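PDB 3ZID: Tubulin/ftsz, gtpase from Methanosaeta thermophila, which binds GTP and, as a tubulin/FtsZ-family GTPase of archaea, is probably involved in the control of cell shape. Local coordinates for residues L213-T216 with D217-D220; A248-K251 with N252-E256; A263-A267 with G268-R272; K291-E294 with S295-E298; E323-P326 with G327-E330. All coordinates share one frame; numbering follows the deposited sequence.

In the fold
All five contacts are local turns along one chain. Contact 1 stands apart, opening helix 219-225, its centre 24 to 30 Å from the other four. Contacts 2, 3 and 4 gather around the four-stranded mixed sheet: the centres of contacts 2 and 4 lie 13 Å apart, and L254 CD1 meets L296 CD1 at 3.6 Å. Contact 3 touches contact 2 through E256 and N264, and contact 5 through a probable hydrogen bond of 2.7 Å from E323 N to E269 O. Contacts 1 to 4 lie away from the nucleotide site; contact 5, starting the long helix 326-369, brings the L328 side chain within about 13 Å of the bound GDP, without touching it, and about 11 Å from that of N176, a GTP-binding residue.

Contact 1 of 5, residues L213-T216 with D217-D220; sequences LSVT and DLGD
D217 folds its side chain back over the start of its own turn, toward L213 and S214. Its CB rests against the carbonyl of S214, 3.1 Å from S214 O, and CG stays beside the same oxygen. With CG anti to the carbonyl carbon (chi1 -82°), the carboxylate is carried back along the chain, and OD2 takes two backbone N-H groups. L213 N reaches OD2 at 2.7 Å, almost straight and nearly in line with the CG-OD2 bond; S214 N comes from above the carboxylate plane at 3.2 Å. D217 returns the link through its backbone, D217 N to S214 O at 2.9 Å. An aspartate carboxylate thus closes back on the amides three and four residues earlier, at a 3-10 turn leading into helix 219-225; its short side chain puts OD2 level with both once CG turns back over the turn. S214 OG instead shares a hydrogen bond with T216 OG1. The turn continues in i to i+3 bonds, L218 N to V215 O at 2.9 Å and G219 N to T216 O at 3.0 Å. On its apolar flank V215 CG2 lies 4.0 Å from CD1 of the buried L218, and M212 touches both L218 and D217.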
loop_
_atom_site.group_PDB
_atom_site.type_symbol
_atom_site.label_atom_id
_atom_site.label_comp_id
_atom_site.label_asym_id
_atom_site.label_seq_id
_atom_site.Cartn_x
_atom_site.Cartn_y
_atom_site.Cartn_z
ATOM N N LEU A 213 -5.266 17.321 19.503
ATOM C CA LEU A 213 -6.161 17.951 20.458
ATOM C C LEU A 213 -7.587 17.760 19.978
ATOM O O LEU A 213 -8.539 17.795 20.761
ATOM C CB LEU A 213 -5.835 19.432 20.544
ATOM C CG LEU A 213 -6.555 20.284 21.574
ATOM C CD1 LEU A 213 -6.279 19.766 22.983
ATOM C CD2 LEU A 213 -6.096 21.722 21.432
ATOM N N SER A 214 -7.721 17.572 18.669
ATOM C CA SER A 214 -9.013 17.351 18.038
ATOM C C SER A 214 -8.815 16.476 16.814
ATOM O O SER A 214 -7.729 16.435 16.244
ATOM C CB SER A 214 -9.647 18.682 17.638
ATOM O OG SER A 214 -10.648 18.511 16.646
ATOM N N VAL A 215 -9.865 15.778 16.409
ATOM C CA VAL A 215 -9.819 14.965 15.195
ATOM C C VAL A 215 -9.520 15.801 13.936
ATOM O O VAL A 215 -8.904 15.295 12.985
ATOM C CB VAL A 215 -11.122 14.153 15.011
ATOM C CG1 VAL A 215 -12.319 15.093 14.792
ATOM C CG2 VAL A 215 -10.975 13.189 13.869
ATOM N N THR A 216 -9.912 17.080 13.937
ATOM C CA THR A 216 -9.569 17.989 12.831
ATOM C C THR A 216 -8.052 18.144 12.644
ATOM O O THR A 216 -7.590 18.729 11.657
ATOM C CB THR A 216 -10.143 19.417 13.040
ATOM O OG1 THR A 216 -9.531 20.007 14.193
ATOM C CG2 THR A 216 -11.652 19.398 13.206
ATOM N N ASP A 217 -7.281 17.617 13.590
ATOM C CA ASP A 217 -5.836 17.637 13.482
ATOM C C ASP A 217 -5.354 16.661 12.407
ATOM O O ASP A 217 -4.169 16.647 12.073
ATOM C CB ASP A 217 -5.172 17.312 14.819
ATOM C CG ASP A 217 -5.098 18.512 15.736
ATOM O OD1 ASP A 217 -4.978 19.646 15.222
ATOM O OD2 ASP A 217 -5.167 18.316 16.967
ATOM N N LEU A 218 -6.262 15.835 11.882
ATOM C CA LEU A 218 -5.931 14.969 10.743
ATOM C C LEU A 218 -5.917 15.749 9.435
ATOM O O LEU A 218 -5.605 15.198 8.375
ATOM C CB LEU A 218 -6.946 13.832 10.618
ATOM C CG LEU A 218 -6.992 12.713 11.639
ATOM C CD1 LEU A 218 -8.184 11.835 11.335
ATOM C CD2 LEU A 218 -5.711 11.906 11.513
ATOM N N GLY A 219 -6.221 17.039 9.549
ATOM C CA GLY A 219 -6.372 17.958 8.434
ATOM C C GLY A 219 -5.160 18.082 7.543
ATOM O O GLY A 219 -5.270 18.001 6.313
ATOM N N ASP A 220 -4.004 18.296 8.169
ATOM C CA ASP A 220 -2.748 18.442 7.440
ATOM C C ASP A 220 -2.381 17.155 6.700
ATOM O O ASP A 220 -1.999 17.173 5.526
ATOM C CB ASP A 220 -1.621 18.872 8.378
ATOM C CG ASP A 220 -1.822 20.280 8.928
ATOM O OD1 ASP A 220 -2.900 20.873 8.697
ATOM O OD2 ASP A 220 -0.897 20.793 9.592
#

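Contact 2 of 5, residues A248-K251 with N252-E256; sequences AAIK and NSLRE
From A248 through K251 the backbone is regular alpha helix, and N252 N still bonds A248 O at 2.9 Å; beyond it the pattern loosens. S253 N makes only weak bonds, to A249 O and to I250 O, and L254 N turns to K251 O three residues back at 3.0 Å, meeting it from well above the carbonyl plane. This is the C-terminal end of helix 246-252, which packs on the mixed sheet of the second domain of the tubulin/FtsZ fold. S253 suits the transition: its OG, placed between the backbone N and the carbonyl carbon (chi1 75°), donates to I250 O at 2.8 Å and so serves a carbonyl whose one amide bond in the two segments, from S253 N, is weak. I250 and L254 form the inward ridge, I250 CG2 4.3 Å from L254 CD1, and both press on L296 of helix 286-296, while the small A249 fits against Y237 and V316. The amide of N252, which also lies against Y237, bends back over A248 O, its CG 3.2 Å away, without ND2 being aligned for a hydrogen bond. R255 runs extended from CG to NE, beside K251 O at its root, and its guanidinium comes to lie beside N252 OD1. A leucine in place of N252 removes this amide oxygen and would probably leave the guanidinium without that polar neighbour and freer to swing. N252 OD1 sits over one guanidinium face, 2.9 Å above the plane and displaced toward the rim.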
loop_
_atom_site.group_PDB
_atom_site.type_symbol
_atom_site.label_atom_id
_atom_site.label_comp_id
_atom_site.label_asym_id
_atom_site.label_seq_id
_atom_site.Cartn_x
_atom_site.Cartn_y
_atom_site.Cartn_z
ATOM N N ALA A 248 20.541 15.308 8.036
ATOM C CA ALA A 248 20.809 14.065 7.343
ATOM C C ALA A 248 19.633 13.122 7.513
ATOM O O ALA A 248 19.238 12.433 6.576
ATOM C CB ALA A 248 22.085 13.420 7.836
ATOM N N ALA A 249 19.080 13.095 8.718
ATOM C CA ALA A 249 17.922 12.267 8.976
ATOM C C ALA A 249 16.766 12.692 8.059
ATOM O O ALA A 249 16.136 11.837 7.477
ATOM C CB ALA A 249 17.530 12.298 10.441
ATOM N N ILE A 250 16.492 13.995 7.919
ATOM C CA ILE A 250 15.419 14.475 7.038
ATOM C C ILE A 250 15.660 14.105 5.589
ATOM O O ILE A 250 14.778 13.528 4.958
ATOM C CB ILE A 250 15.164 15.980 7.134
ATOM C CG1 ILE A 250 14.502 16.295 8.471
ATOM C CG2 ILE A 250 14.246 16.430 5.988
ATOM C CD1 ILE A 250 14.365 17.780 8.756
ATOM N N LYS A 251 16.862 14.346 5.072
ATOM C CA LYS A 251 17.218 13.963 3.689
ATOM C C LYS A 251 17.114 12.472 3.381
ATOM O O LYS A 251 16.622 12.095 2.329
ATOM C CB LYS A 251 18.653 14.413 3.368
ATOM C CG LYS A 251 19.153 13.868 2.029
ATOM C CD LYS A 251 20.499 14.463 1.596
ATOM C CE LYS A 251 20.911 13.899 0.228
ATOM N NZ LYS A 251 22.054 14.634 -0.406
ATOM N N ASN A 252 17.617 11.636 4.286
ATOM C CA ASN A 252 17.633 10.178 4.107
ATOM C C ASN A 252 16.247 9.493 4.052
ATOM O O ASN A 252 16.103 8.410 3.504
ATOM C CB ASN A 252 18.453 9.551 5.217
ATOM C CG ASN A 252 19.916 9.740 5.009
ATOM O OD1 ASN A 252 20.351 10.039 3.904
ATOM N ND2 ASN A 252 20.683 9.667 6.091
ATOM N N SER A 253 15.254 10.105 4.693
ATOM C CA SER A 253 13.848 9.673 4.646
ATOM C C SER A 253 13.181 10.125 3.365
ATOM O O SER A 253 12.066 9.702 3.067
ATOM C CB SER A 253 13.054 10.220 5.823
ATOM O OG SER A 253 12.789 11.595 5.604
ATOM N N LEU A 254 13.824 11.050 2.649
ATOM C CA LEU A 254 13.256 11.506 1.385
ATOM C C LEU A 254 13.993 10.975 0.175
ATOM O O LEU A 254 13.572 11.209 -0.954
ATOM C CB LEU A 254 13.222 13.025 1.292
ATOM C CG LEU A 254 12.359 13.726 2.310
ATOM C CD1 LEU A 254 12.610 15.205 2.149
ATOM C CD2 LEU A 254 10.931 13.361 1.998
ATOM N N ARG A 255 15.001 10.149 0.381
ATOM C CA ARG A 255 15.707 9.676 -0.783
ATOM C C ARG A 255 15.073 8.334 -1.071
ATOM O O ARG A 255 14.517 7.706 -0.154
ATOM C CB ARG A 255 17.194 9.548 -0.481
ATOM C CG ARG A 255 17.472 8.738 0.747
ATOM C CD ARG A 255 18.950 8.613 1.025
ATOM N NE ARG A 255 19.186 7.615 2.068
ATOM C CZ ARG A 255 20.387 7.268 2.523
ATOM N NH1 ARG A 255 21.478 7.846 2.031
ATOM N NH2 ARG A 255 20.491 6.348 3.476
ATOM N N GLU A 256 15.223 7.870 -2.314
ATOM C CA GLU A 256 14.535 6.670 -2.796
ATOM C C GLU A 256 14.695 5.494 -1.861
ATOM O O GLU A 256 13.724 4.812 -1.526
ATOM C CB GLU A 256 15.065 6.260 -4.179
ATOM C CG GLU A 256 14.636 7.139 -5.335
ATOM C CD GLU A 256 15.563 8.327 -5.553
ATOM O OE1 GLU A 256 16.392 8.622 -4.655
ATOM O OE2 GLU A 256 15.482 8.948 -6.641
#

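Contact 3 of 5, residues A263-A267 with G268-R272; sequences ANVDA and GEAGR
N264 and E269 bond each other in both directions. N264 N donates to E269 OE1 at 2.8 Å along an almost straight line, arriving from above the carboxylate plane, while E269 N returns a weak bond of 3.4 Å to N264 O. Glutamate has the length this needs: extended beyond CG, it runs past N264 O, with CG 3.4 Å from that oxygen, and ends at the amide. Inside the loop thus closed, N264 OD1 accepts from A267 N at 3.1 Å, an Asx motif, and G268 N bonds V265 O at 2.9 Å. A water accepts from A270 N, 3.2 Å from that nitrogen to the water oxygen. G268 has the positive phi (80°) that glycine tolerates readily, and there the chain reverses toward the strand. Shortened to an alanine, E269 loses its carboxylate, which would probably leave N264 N without its acceptor and the loop less firmly tied to the strand. Farther out the contact turns apolar: V265 CG2 lies 4.3 Å from A270 CB. The buried V265 also meets L320 and I300, and A263 touches L322. The loop thus delivers the chain from the region after helix 246-252 into strand 270-279, whose G271 bonds through its backbone to S321 of antiparallel strand 315-322 and to H302 of parallel strand 302-309.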
loop_
_atom_site.group_PDB
_atom_site.type_symbol
_atom_site.label_atom_id
_atom_site.label_comp_id
_atom_site.label_asym_id
_atom_site.label_seq_id
_atom_site.Cartn_x
_atom_site.Cartn_y
_atom_site.Cartn_z
ATOM N N ALA A 263 9.888 7.117 -5.459
ATOM C CA ALA A 263 9.678 8.458 -6.009
ATOM C C ALA A 263 10.992 9.246 -5.984
ATOM O O ALA A 263 11.832 9.066 -5.101
ATOM C CB ALA A 263 8.600 9.193 -5.250
ATOM N N ASN A 264 11.196 10.079 -6.991
ATOM C CA ASN A 264 12.398 10.903 -7.061
ATOM C C ASN A 264 12.070 12.326 -6.652
ATOM O O ASN A 264 11.599 13.118 -7.472
ATOM C CB ASN A 264 13.009 10.879 -8.469
ATOM C CG ASN A 264 14.394 11.534 -8.533
ATOM O OD1 ASN A 264 14.729 12.421 -7.742
ATOM N ND2 ASN A 264 15.195 11.100 -9.493
ATOM N N VAL A 265 12.294 12.635 -5.376
ATOM C CA VAL A 265 12.001 13.951 -4.829
ATOM C C VAL A 265 12.867 15.057 -5.462
ATOM O O VAL A 265 12.390 16.168 -5.717
ATOM C CB VAL A 265 12.144 13.960 -3.267
ATOM C CG1 VAL A 265 11.978 15.353 -2.720
ATOM C CG2 VAL A 265 11.115 13.042 -2.645
ATOM N N ASP A 266 14.134 14.763 -5.723
ATOM C CA ASP A 266 15.001 15.770 -6.327
ATOM C C ASP A 266 14.494 16.179 -7.709
ATOM O O ASP A 266 14.742 17.292 -8.158
ATOM C CB ASP A 266 16.453 15.292 -6.409
ATOM C CG ASP A 266 17.090 15.114 -5.045
ATOM O OD1 ASP A 266 16.597 15.712 -4.062
ATOM O OD2 ASP A 266 18.094 14.375 -4.962
ATOM N N ALA A 267 13.772 15.277 -8.373
ATOM C CA ALA A 267 13.225 15.561 -9.698
ATOM C C ALA A 267 11.907 16.332 -9.635
ATOM O O ALA A 267 11.334 16.674 -10.663
ATOM C CB ALA A 267 13.042 14.274 -10.482
ATOM N N GLY A 268 11.427 16.596 -8.427
ATOM C CA GLY A 268 10.174 17.306 -8.236
ATOM C C GLY A 268 8.901 16.477 -8.402
ATOM O O GLY A 268 7.833 17.030 -8.671
ATOM N N GLU A 269 9.000 15.164 -8.195
ATOM C CA GLU A 269 7.843 14.267 -8.301
ATOM C C GLU A 269 6.874 14.358 -7.115
ATOM O O GLU A 269 5.744 13.874 -7.194
ATOM C CB GLU A 269 8.305 12.830 -8.501
ATOM C CG GLU A 269 9.118 12.658 -9.783
ATOM C CD GLU A 269 9.495 11.218 -10.067
ATOM O OE1 GLU A 269 9.381 10.359 -9.158
ATOM O OE2 GLU A 269 9.907 10.945 -11.211
ATOM N N ALA A 270 7.323 14.952 -6.015
ATOM C CA ALA A 270 6.482 15.125 -4.834
ATOM C C ALA A 270 5.969 16.552 -4.761
ATOM O O ALA A 270 6.757 17.492 -4.778
ATOM C CB ALA A 270 7.258 14.776 -3.549
ATOM N N GLY A 271 4.646 16.711 -4.708
ATOM C CA GLY A 271 4.030 18.027 -4.586
ATOM C C GLY A 271 3.827 18.513 -3.159
ATOM O O GLY A 271 3.957 19.703 -2.884
ATOM N N ARG A 272 3.482 17.591 -2.263
ATOM C CA ARG A 272 3.252 17.895 -0.850
ATOM C C ARG A 272 3.927 16.869 0.038
ATOM O O ARG A 272 4.108 15.713 -0.356
ATOM C CB ARG A 272 1.757 17.951 -0.517
ATOM C CG ARG A 272 1.017 19.071 -1.225
ATOM C CD ARG A 272 -0.492 18.928 -1.141
ATOM N NE ARG A 272 -1.146 19.881 -2.037
ATOM C CZ ARG A 272 -2.453 20.110 -2.088
ATOM N NH1 ARG A 272 -3.282 19.459 -1.285
ATOM N NH2 ARG A 272 -2.930 20.999 -2.948
HETATM O O HOH W 1 10.029 16.448 -5.281
#

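Contact 4 of 5, residues K291-E294 with S295-E298; sequences KEIE and SLTE
K291 meets S295 one helical turn on, and its carbonyl oxygen takes two donors from that residue. S295 N reaches K291 O at 3.2 Å and S295 OG at 3.1 Å, from opposite faces of the carbonyl plane. The hydroxyl gets there because OG stands anti to the carbonyl carbon (chi1 -50°), directed back along the helix; a serine can thus satisfy its own polar tip on an exposed surface. The ammonium of K291 looks the other way, to a salt bridge with D287. E292 gives its carbonyl to L296 N in a weak bond of 3.4 Å, while its carboxylate makes a long, weak ion pair with R247 of the neighbouring helix 246-252. I293 comes next and faces inward. I293 O takes a second weak bond from L296 N at 2.9 Å, and the CD1 methyl ending the longer arm of I293 meets a branch methyl of L296, CD1 to CD1 4.4 Å. Both rest on I275 and V303, as suits apolar residues on the sheet side. E294, on the exposed side, offers its carbonyl to T297: N approaches from well above the carbonyl plane at 3.3 Å, and OG1, held between backbone N and carbonyl carbon, also donates to it, at a very short modelled distance whose exact value is doubtful. Apolar inward through I293 and L296 and polar outward, helix 286-296 is the connecting helix of a beta-alpha-beta crossover between the parallel strands 270-279 and 302-309.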
loop_
_atom_site.group_PDB
_atom_site.type_symbol
_atom_site.label_atom_id
_atom_site.label_comp_id
_atom_site.label_asym_id
_atom_site.label_seq_id
_atom_site.Cartn_x
_atom_site.Cartn_y
_atom_site.Cartn_z
ATOM N N LYS A 291 14.785 25.379 9.357
ATOM C CA LYS A 291 15.674 25.728 8.257
ATOM C C LYS A 291 15.762 24.596 7.243
ATOM O O LYS A 291 15.689 24.829 6.031
ATOM C CB LYS A 291 17.070 26.074 8.783
ATOM C CG LYS A 291 17.169 27.429 9.427
ATOM C CD LYS A 291 18.439 27.552 10.254
ATOM C CE LYS A 291 18.523 28.907 10.936
ATOM N NZ LYS A 291 19.539 28.917 12.023
ATOM N N GLU A 292 15.859 23.360 7.733
ATOM C CA GLU A 292 15.858 22.211 6.831
ATOM C C GLU A 292 14.557 22.054 6.073
ATOM O O GLU A 292 14.571 21.749 4.884
ATOM C CB GLU A 292 16.204 20.928 7.576
ATOM C CG GLU A 292 17.616 20.941 8.137
ATOM C CD GLU A 292 18.666 21.148 7.049
ATOM O OE1 GLU A 292 18.460 20.651 5.916
ATOM O OE2 GLU A 292 19.695 21.810 7.325
ATOM N N ILE A 293 13.435 22.298 6.738
ATOM C CA ILE A 293 12.140 22.177 6.080
ATOM C C ILE A 293 12.039 23.242 4.985
ATOM O O ILE A 293 11.633 22.951 3.847
ATOM C CB ILE A 293 10.954 22.320 7.073
ATOM C CG1 ILE A 293 10.950 21.185 8.108
ATOM C CG2 ILE A 293 9.635 22.376 6.323
ATOM C CD1 ILE A 293 11.173 19.804 7.537
ATOM N N GLU A 294 12.447 24.464 5.316
ATOM C CA GLU A 294 12.460 25.543 4.329
ATOM C C GLU A 294 13.205 25.146 3.052
ATOM O O GLU A 294 12.779 25.494 1.950
ATOM C CB GLU A 294 13.071 26.817 4.923
ATOM C CG GLU A 294 12.230 27.466 6.018
ATOM C CD GLU A 294 12.823 28.776 6.525
ATOM O OE1 GLU A 294 14.010 29.051 6.238
ATOM O OE2 GLU A 294 12.099 29.529 7.213
ATOM N N SER A 295 14.298 24.399 3.201
ATOM C CA SER A 295 15.061 23.904 2.055
ATOM C C SER A 295 14.216 23.060 1.122
ATOM O O SER A 295 14.314 23.197 -0.088
ATOM C CB SER A 295 16.258 23.071 2.512
ATOM O OG SER A 295 17.005 23.761 3.487
ATOM N N LEU A 296 13.375 22.204 1.693
ATOM C CA LEU A 296 12.543 21.272 0.927
ATOM C C LEU A 296 11.550 21.932 -0.007
ATOM O O LEU A 296 11.115 21.324 -0.990
ATOM C CB LEU A 296 11.771 20.338 1.852
ATOM C CG LEU A 296 12.599 19.408 2.720
ATOM C CD1 LEU A 296 11.679 18.404 3.428
ATOM C CD2 LEU A 296 13.609 18.709 1.827
ATOM N N THR A 297 11.156 23.156 0.322
ATOM C CA THR A 297 10.181 23.876 -0.487
ATOM C C THR A 297 10.765 24.213 -1.859
ATOM O O THR A 297 10.054 24.673 -2.753
ATOM C CB THR A 297 9.672 25.139 0.226
ATOM O OG1 THR A 297 10.783 25.958 0.606
ATOM C CG2 THR A 297 8.878 24.751 1.474
ATOM N N GLU A 298 12.064 23.969 -2.012
ATOM C CA GLU A 298 12.727 24.097 -3.298
ATOM C C GLU A 298 12.253 22.983 -4.215
ATOM O O GLU A 298 11.988 23.210 -5.396
ATOM C CB GLU A 298 14.240 23.964 -3.123
ATOM C CG GLU A 298 15.029 23.999 -4.429
ATOM C CD GLU A 298 16.495 23.627 -4.248
ATOM O OE1 GLU A 298 16.789 22.768 -3.391
ATOM O OE2 GLU A 298 17.350 24.189 -4.965
#

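Contact 5 of 5, residues E323-P326 with G327-E330; sequences ERAP and GLVE
A325 holds the N-cap position of helix 326-369, its carbonyl weakly bonded to L328 N at 3.0 Å and V329 N at 3.4 Å. P326 O takes the first i to i+4 bond of good geometry, from E330 N at 3.1 Å. P326 suits the first helical residue, since its ring fixes phi near the helical value and a helix start asks for no N-H there; the ring also touches E269. The methyl of A325 packs alongside the branch of L328: A325 CB is 3.9 Å from CD1 and 4.1 Å from CG. L328 brings that branch over by keeping CG anti to its carbonyl carbon (chi1 -71°), and the buried side chain goes on to M231 and Y261. V329 lies along the backbone instead, CB 3.5 Å from P326 O and CG2 3.8 Å from A325 O. E330 stretches away, CG anti to its backbone N, to a salt bridge with K334. Alanine offers no side-chain acceptor at the N-cap, and what holds the turn within the two segments is backbone bonding, the proline and the A325-L328 contact; the acidic E330 near the helix start probably interacts favourably with the helix dipole.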
loop_
_atom_site.group_PDB
_atom_site.type_symbol
_atom_site.label_atom_id
_atom_site.label_comp_id
_atom_site.label_asym_id
_atom_site.label_seq_id
_atom_site.Cartn_x
_atom_site.Cartn_y
_atom_site.Cartn_z
ATOM N N GLU A 323 3.084 14.269 -7.593
ATOM C CA GLU A 323 2.555 14.981 -8.758
ATOM C C GLU A 323 2.656 14.096 -9.998
ATOM O O GLU A 323 1.789 14.121 -10.860
ATOM C CB GLU A 323 3.334 16.279 -9.017
ATOM C CG GLU A 323 3.198 17.333 -7.928
ATOM C CD GLU A 323 1.782 17.875 -7.785
ATOM O OE1 GLU A 323 1.145 18.185 -8.812
ATOM O OE2 GLU A 323 1.304 17.987 -6.638
ATOM N N ARG A 324 3.749 13.342 -10.087
ATOM C CA ARG A 324 4.028 12.458 -11.213
ATOM C C ARG A 324 4.472 11.088 -10.696
ATOM O O ARG A 324 5.071 10.983 -9.619
ATOM C CB ARG A 324 5.123 13.076 -12.091
ATOM C CG ARG A 324 4.813 14.508 -12.477
ATOM C CD ARG A 324 5.877 15.123 -13.333
ATOM N NE ARG A 324 6.906 15.805 -12.559
ATOM C CZ ARG A 324 8.151 15.359 -12.449
ATOM N NH1 ARG A 324 8.506 14.227 -13.048
ATOM N NH2 ARG A 324 9.035 16.038 -11.747
ATOM N N ALA A 325 4.165 10.037 -11.453
ATOM C CA ALA A 325 4.547 8.686 -11.068
ATOM C C ALA A 325 4.964 7.846 -12.270
ATOM O O ALA A 325 4.247 6.919 -12.642
ATOM C CB ALA A 325 3.393 8.009 -10.370
ATOM N N PRO A 326 6.126 8.146 -12.869
ATOM C CA PRO A 326 6.547 7.390 -14.061
ATOM C C PRO A 326 6.669 5.890 -13.795
ATOM O O PRO A 326 6.449 5.096 -14.705
ATOM C CB PRO A 326 7.898 8.018 -14.425
ATOM C CG PRO A 326 8.351 8.739 -13.163
ATOM C CD PRO A 326 7.087 9.203 -12.512
ATOM N N GLY A 327 6.994 5.505 -12.566
ATOM C CA GLY A 327 7.096 4.095 -12.212
ATOM C C GLY A 327 5.790 3.327 -12.404
ATOM O O GLY A 327 5.788 2.157 -12.807
ATOM N N LEU A 328 4.677 3.977 -12.076
ATOM C CA LEU A 328 3.349 3.401 -12.289
ATOM C C LEU A 328 2.999 3.300 -13.772
ATOM O O LEU A 328 2.324 2.363 -14.197
ATOM C CB LEU A 328 2.287 4.218 -11.544
ATOM C CG LEU A 328 2.322 4.086 -10.017
ATOM C CD1 LEU A 328 1.254 4.945 -9.404
ATOM C CD2 LEU A 328 2.143 2.647 -9.585
ATOM N N VAL A 329 3.441 4.272 -14.561
ATOM C CA VAL A 329 3.186 4.216 -16.004
ATOM C C VAL A 329 3.883 2.993 -16.608
ATOM O O VAL A 329 3.292 2.237 -17.393
ATOM C CB VAL A 329 3.610 5.519 -16.706
ATOM C CG1 VAL A 329 3.470 5.391 -18.239
ATOM C CG2 VAL A 329 2.770 6.681 -16.182
ATOM N N GLU A 330 5.117 2.770 -16.167
ATOM C CA GLU A 330 5.900 1.604 -16.555
ATOM C C GLU A 330 5.135 0.317 -16.249
ATOM O O GLU A 330 5.106 -0.606 -17.067
ATOM C CB GLU A 330 7.248 1.637 -15.822
ATOM C CG GLU A 330 8.180 0.449 -16.043
ATOM C CD GLU A 330 9.384 0.465 -15.088
ATOM O OE1 GLU A 330 9.422 1.325 -14.179
ATOM O OE2 GLU A 330 10.282 -0.399 -15.232
#